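Local atomic coordinates of 3-oxoacyl-(acyl-carrier protein) synthase II (Thermus thermophilus, PDB entry 1J3N), a protein that probably catalyses the condensation of acyl chains with malonyl-acyl carrier protein that elongates fatty acids, working as a homodimeric beta-ketoacyl synthase of the thiolase fold. Residues E96-T100 / G178-L184. Sequence-based numbering, arbitrary orientation.
Sequences ERVGT and GEADLVL
Arg-97 and Asp-181 form a two-pronged salt bridge where strands 98-103 and 182-189 begin. Arg-97 NE meets Asp-181 OD2 at 2.8 Å and NH2 meets OD1 at 3.1 Å, both nearly straight; both carboxylate oxygens lie in the guanidinium plane, whereas the nitrogens approach from above the carboxylate, the two planes standing 54° apart. Bends at chi2 and chi3 (-59° and -56°) curl the long arginine back to its partner, and Ala-180 CA lies over one guanidinium face, offset toward its rim. Arg-97 NH2 also donates to Gly-178 O at 3.0 Å, from above the carbonyl plane; Gly-178, with positive phi, closes helix 163-176 in a Schellman motif. Were Arg-97 an alanine, the Gly-178 carbonyl is likely to lose this donor and Asp-181 part of its charge compensation, although Arg-2 also pairs with OD1.

Among backbone bonds, Arg-97 O accepts from both Asp-181 N (2.9 Å) and Leu-182 N (3.3 Å). The parallel ladder continues from Gly-99 N to Leu-182 O (2.9 Å) and from Leu-184 N to Gly-99 O.

Apolar contact is lighter: Val-98 CG2 nears Leu-182 CB, while on the other face Val-183, packed against helix 163-176, lies beside Gly-99, whose bare CA avoids crowding Val-183 CG2. The paired charges and doubly used Arg-97 O thus probably fix where these parallel strands of the thiolase fold start relative to each other.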
loop_
_atom_site.group_PDB
_atom_site.type_symbol
_atom_site.label_atom_id
_atom_site.label_comp_id
_atom_site.label_asym_id
_atom_site.label_seq_id
_atom_site.Cartn_x
_atom_site.Cartn_y
_atom_site.Cartn_z
ATOM N N GLU A 96 8.210 19.714 6.658
ATOM C CA GLU A 96 8.691 18.494 7.290
ATOM C C GLU A 96 7.625 17.838 8.146
ATOM O O GLU A 96 7.752 16.670 8.506
ATOM C CB GLU A 96 9.902 18.776 8.184
ATOM C CG GLU A 96 11.091 19.378 7.472
ATOM C CD GLU A 96 12.354 19.298 8.307
ATOM O OE1 GLU A 96 12.285 19.567 9.526
ATOM O OE2 GLU A 96 13.420 18.969 7.743
ATOM N N ARG A 97 6.580 18.590 8.468
ATOM C CA ARG A 97 5.516 18.080 9.321
ATOM C C ARG A 97 4.254 17.715 8.556
ATOM O O ARG A 97 3.221 17.398 9.152
ATOM C CB ARG A 97 5.206 19.112 10.409
ATOM C CG ARG A 97 6.428 19.473 11.262
ATOM C CD ARG A 97 6.980 18.239 11.950
ATOM N NE ARG A 97 5.951 17.588 12.755
ATOM C CZ ARG A 97 6.048 16.360 13.255
ATOM N NH1 ARG A 97 7.135 15.627 13.035
ATOM N NH2 ARG A 97 5.058 15.870 13.988
ATOM N N VAL A 98 4.342 17.761 7.230
ATOM C CA VAL A 98 3.211 17.420 6.384
ATOM C C VAL A 98 3.479 16.110 5.666
ATOM O O VAL A 98 4.472 15.975 4.949
ATOM C CB VAL A 98 2.930 18.499 5.329
ATOM C CG1 VAL A 98 1.762 18.061 4.451
ATOM C CG2 VAL A 98 2.601 19.817 6.010
ATOM N N GLY A 99 2.584 15.151 5.870
ATOM C CA GLY A 99 2.727 13.856 5.237
ATOM C C GLY A 99 1.728 13.684 4.113
ATOM O O GLY A 99 0.790 14.478 3.964
ATOM N N THR A 100 1.936 12.640 3.319
ATOM C CA THR A 100 1.073 12.334 2.192
ATOM C C THR A 100 0.781 10.833 2.194
ATOM O O THR A 100 1.677 10.015 2.423
ATOM C CB THR A 100 1.745 12.736 0.854
ATOM O OG1 THR A 100 3.043 12.151 0.779
ATOM C CG2 THR A 100 1.901 14.240 0.750
ATOM N N GLY A 178 2.612 11.183 16.295
ATOM C CA GLY A 178 3.550 12.292 16.236
ATOM C C GLY A 178 4.497 12.306 15.042
ATOM O O GLY A 178 5.474 13.062 15.037
ATOM N N GLU A 179 4.214 11.492 14.026
ATOM C CA GLU A 179 5.069 11.428 12.835
ATOM C C GLU A 179 4.779 12.580 11.876
ATOM O O GLU A 179 5.552 12.854 10.957
ATOM C CB GLU A 179 4.875 10.090 12.101
ATOM C CG GLU A 179 5.110 8.859 12.982
ATOM C CD GLU A 179 4.846 7.549 12.259
ATOM O OE1 GLU A 179 3.803 7.442 11.579
ATOM O OE2 GLU A 179 5.674 6.618 12.374
ATOM N N ALA A 180 3.658 13.253 12.101
ATOM C CA ALA A 180 3.251 14.375 11.268
ATOM C C ALA A 180 2.162 15.149 11.990
ATOM O O ALA A 180 1.503 14.615 12.886
ATOM C CB ALA A 180 2.725 13.862 9.914
ATOM N N ASP A 181 1.973 16.408 11.605
ATOM C CA ASP A 181 0.942 17.238 12.216
ATOM C C ASP A 181 -0.232 17.427 11.274
ATOM O O ASP A 181 -1.354 17.679 11.705
ATOM C CB ASP A 181 1.525 18.589 12.615
ATOM C CG ASP A 181 2.682 18.436 13.560
ATOM O OD1 ASP A 181 2.544 17.609 14.486
ATOM O OD2 ASP A 181 3.713 19.122 13.381
ATOM N N LEU A 182 0.037 17.296 9.982
ATOM C CA LEU A 182 -1.001 17.436 8.974
ATOM C C LEU A 182 -0.705 16.418 7.877
ATOM O O LEU A 182 0.454 16.193 7.533
ATOM C CB LEU A 182 -0.987 18.866 8.419
ATOM C CG LEU A 182 -2.211 19.354 7.638
ATOM C CD1 LEU A 182 -2.194 20.867 7.528
ATOM C CD2 LEU A 182 -2.226 18.702 6.260
ATOM N N VAL A 183 -1.746 15.790 7.339
ATOM C CA VAL A 183 -1.559 14.805 6.283
ATOM C C VAL A 183 -2.652 14.863 5.215
ATOM O O VAL A 183 -3.835 14.975 5.532
ATOM C CB VAL A 183 -1.523 13.355 6.857
ATOM C CG1 VAL A 183 -1.451 12.342 5.706
ATOM C CG2 VAL A 183 -0.319 13.177 7.793
ATOM N N LEU A 184 -2.253 14.809 3.948
ATOM C CA LEU A 184 -3.234 14.786 2.866
ATOM C C LEU A 184 -3.394 13.288 2.607
ATOM O O LEU A 184 -2.454 12.625 2.177
ATOM C CB LEU A 184 -2.709 15.500 1.613
ATOM C CG LEU A 184 -2.402 17.004 1.647
ATOM C CD1 LEU A 184 -1.994 17.451 0.252
ATOM C CD2 LEU A 184 -3.613 17.796 2.114
#